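Local coordinates for protein CheQ (Campylobacter jejuni subsp. jejuni, PDB 6A51) that controls, together with the regulator CheP, transcription of the core chemotaxis operon cheVAW, at residues 19-23 / 127-131. Residues are numbered along the deposited sequence; the frame is centred on the assembly and turned at random.
Sequences PPNEF and LKKFY
Tyr-131 OH donates a hydrogen bond to Gln-140 O, and the same hydroxyl oxygen lies 3.6 Å from Asn-21 CB. Asn-21 belongs to a type I beta turn, Pro-19 to Glu-22, closed by Glu-22 N bonding Pro-19 O at 3.0 Å. The turn follows strand 15-18, an edge strand of the mixed four-stranded sheet, and faces the first turn of helix 127-134, where Tyr-131 N reaches back to Leu-127 O at 2.9 Å. That helix directly follows strand 122-126, the middle strand of a separate antiparallel sheet, so the contact joins the regions of two sheets. No hydrogen bond crosses between loop and helix, so the join rests on apolar and CH-pi contacts.

Phe-23, just past the turn, buries more surface here than any other residue. Its CG stands anti to the carbonyl carbon (chi1 -41°), which swings the ring toward the start of the helix. Lys-128 then lies over one face: its CB sits 3.9 Å from the ring centroid and 20° off the normal, a CH-pi contact displaced toward the CE2-CZ rim. Lys-128 CG stays against Phe-23 CE2; beyond it the chain leads away, and NZ hydrogen-bonds Tyr-138 OH; Tyr-138 also makes an edge-to-face ring pair with Phe-23. Near the plane of the Phe-23 ring, two other helix residues meet its edge: Leu-127 CG is 3.9 Å from Phe-23 CE1, and Tyr-131 CD2 is 4.0 Å from Phe-23 CZ.

Leu-127 also bridges to the turn itself. CG anti to the backbone N (chi1 -176°) carries the branch point toward the loop, and CD2 lies 3.8 Å from Pro-20 O. Helix 88-95 flanks both partners, Phe-94 touching Pro-20, Asn-21 and Tyr-131 while Phe-91 touches Leu-127. The same leucine methyl, CD2, approaches Asn-21 CA to 3.5 Å.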
loop_
_atom_site.group_PDB
_atom_site.type_symbol
_atom_site.label_atom_id
_atom_site.label_comp_id
_atom_site.label_asym_id
_atom_site.label_seq_id
_atom_site.Cartn_x
_atom_site.Cartn_y
_atom_site.Cartn_z
ATOM N N PRO A 19 -1.737 6.037 -7.826
ATOM C CA PRO A 19 -1.309 7.020 -6.824
ATOM C C PRO A 19 -1.110 6.342 -5.479
ATOM O O PRO A 19 -1.889 5.450 -5.102
ATOM C CB PRO A 19 -2.474 8.018 -6.785
ATOM C CG PRO A 19 -3.655 7.232 -7.280
ATOM C CD PRO A 19 -3.093 6.304 -8.326
ATOM N N PRO A 20 -0.077 6.731 -4.726
ATOM C CA PRO A 20 0.302 5.940 -3.545
ATOM C C PRO A 20 -0.760 5.905 -2.457
ATOM O O PRO A 20 -0.701 5.017 -1.601
ATOM C CB PRO A 20 1.591 6.621 -3.063
ATOM C CG PRO A 20 1.474 8.047 -3.584
ATOM C CD PRO A 20 0.741 7.950 -4.878
ATOM N N ASN A 21 -1.736 6.813 -2.459
ATOM C CA ASN A 21 -2.791 6.792 -1.454
ATOM C C ASN A 21 -4.043 6.095 -1.951
ATOM O O ASN A 21 -5.136 6.344 -1.426
ATOM C CB ASN A 21 -3.143 8.207 -0.979
ATOM C CG ASN A 21 -3.884 9.030 -2.025
ATOM O OD1 ASN A 21 -3.655 8.893 -3.230
ATOM N ND2 ASN A 21 -4.775 9.903 -1.562
ATOM N N GLU A 22 -3.919 5.244 -2.955
ATOM C CA GLU A 22 -5.077 4.565 -3.515
ATOM C C GLU A 22 -5.009 3.094 -3.138
ATOM O O GLU A 22 -4.005 2.419 -3.409
ATOM C CB GLU A 22 -5.140 4.730 -5.029
ATOM C CG GLU A 22 -5.967 3.654 -5.694
ATOM C CD GLU A 22 -6.356 3.988 -7.125
ATOM O OE1 GLU A 22 -7.120 3.201 -7.751
ATOM O OE2 GLU A 22 -5.922 5.061 -7.628
ATOM N N PHE A 23 -6.072 2.608 -2.515
ATOM C CA PHE A 23 -6.064 1.263 -1.977
ATOM C C PHE A 23 -6.180 0.247 -3.104
ATOM O O PHE A 23 -6.702 0.540 -4.182
ATOM C CB PHE A 23 -7.202 1.094 -0.970
ATOM C CG PHE A 23 -7.384 2.281 -0.070
ATOM C CD1 PHE A 23 -6.286 3.015 0.369
ATOM C CD2 PHE A 23 -8.646 2.676 0.325
ATOM C CE1 PHE A 23 -6.446 4.119 1.178
ATOM C CE2 PHE A 23 -8.814 3.775 1.138
ATOM C CZ PHE A 23 -7.710 4.498 1.562
ATOM N N LEU A 127 -3.463 1.304 4.525
ATOM C CA LEU A 127 -3.531 2.760 4.565
ATOM C C LEU A 127 -4.910 3.220 5.004
ATOM O O LEU A 127 -5.043 4.227 5.710
ATOM C CB LEU A 127 -3.193 3.337 3.192
ATOM C CG LEU A 127 -3.109 4.854 3.048
ATOM C CD1 LEU A 127 -2.203 5.369 4.114
ATOM C CD2 LEU A 127 -2.536 5.201 1.696
ATOM N N LYS A 128 -5.945 2.482 4.596
ATOM C CA LYS A 128 -7.314 2.858 4.925
ATOM C C LYS A 128 -7.515 2.918 6.431
ATOM O O LYS A 128 -8.099 3.877 6.944
ATOM C CB LYS A 128 -8.295 1.875 4.291
ATOM C CG LYS A 128 -9.752 2.294 4.399
ATOM C CD LYS A 128 -10.686 1.174 3.961
ATOM C CE LYS A 128 -12.100 1.676 3.723
ATOM N NZ LYS A 128 -12.821 1.935 5.006
ATOM N N LYS A 129 -7.020 1.910 7.162
ATOM C CA LYS A 129 -7.194 1.927 8.611
ATOM C C LYS A 129 -6.385 3.044 9.247
ATOM O O LYS A 129 -6.821 3.642 10.240
ATOM C CB LYS A 129 -6.814 0.581 9.230
ATOM C CG LYS A 129 -7.792 -0.511 8.866
ATOM C CD LYS A 129 -7.495 -1.826 9.567
ATOM C CE LYS A 129 -8.502 -2.878 9.104
ATOM N NZ LYS A 129 -8.458 -4.148 9.879
ATOM N N PHE A 130 -5.226 3.360 8.684
ATOM C CA PHE A 130 -4.433 4.444 9.249
ATOM C C PHE A 130 -5.160 5.780 9.102
ATOM O O PHE A 130 -5.248 6.563 10.056
ATOM C CB PHE A 130 -3.076 4.468 8.574
ATOM C CG PHE A 130 -2.092 5.360 9.228
ATOM C CD1 PHE A 130 -1.825 5.244 10.581
ATOM C CD2 PHE A 130 -1.396 6.303 8.483
ATOM C CE1 PHE A 130 -0.870 6.066 11.188
ATOM C CE2 PHE A 130 -0.457 7.133 9.083
ATOM C CZ PHE A 130 -0.193 7.014 10.439
ATOM N N TYR A 131 -5.720 6.042 7.918
ATOM C CA TYR A 131 -6.578 7.210 7.724
ATOM C C TYR A 131 -7.696 7.254 8.761
ATOM O O TYR A 131 -7.976 8.307 9.349
ATOM C CB TYR A 131 -7.181 7.201 6.318
ATOM C CG TYR A 131 -6.353 7.838 5.210
ATOM C CD1 TYR A 131 -6.040 9.190 5.234
ATOM C CD2 TYR A 131 -5.954 7.100 4.099
ATOM C CE1 TYR A 131 -5.314 9.779 4.210
ATOM C CE2 TYR A 131 -5.231 7.685 3.066
ATOM C CZ TYR A 131 -4.917 9.021 3.133
ATOM O OH TYR A 131 -4.202 9.611 2.120
#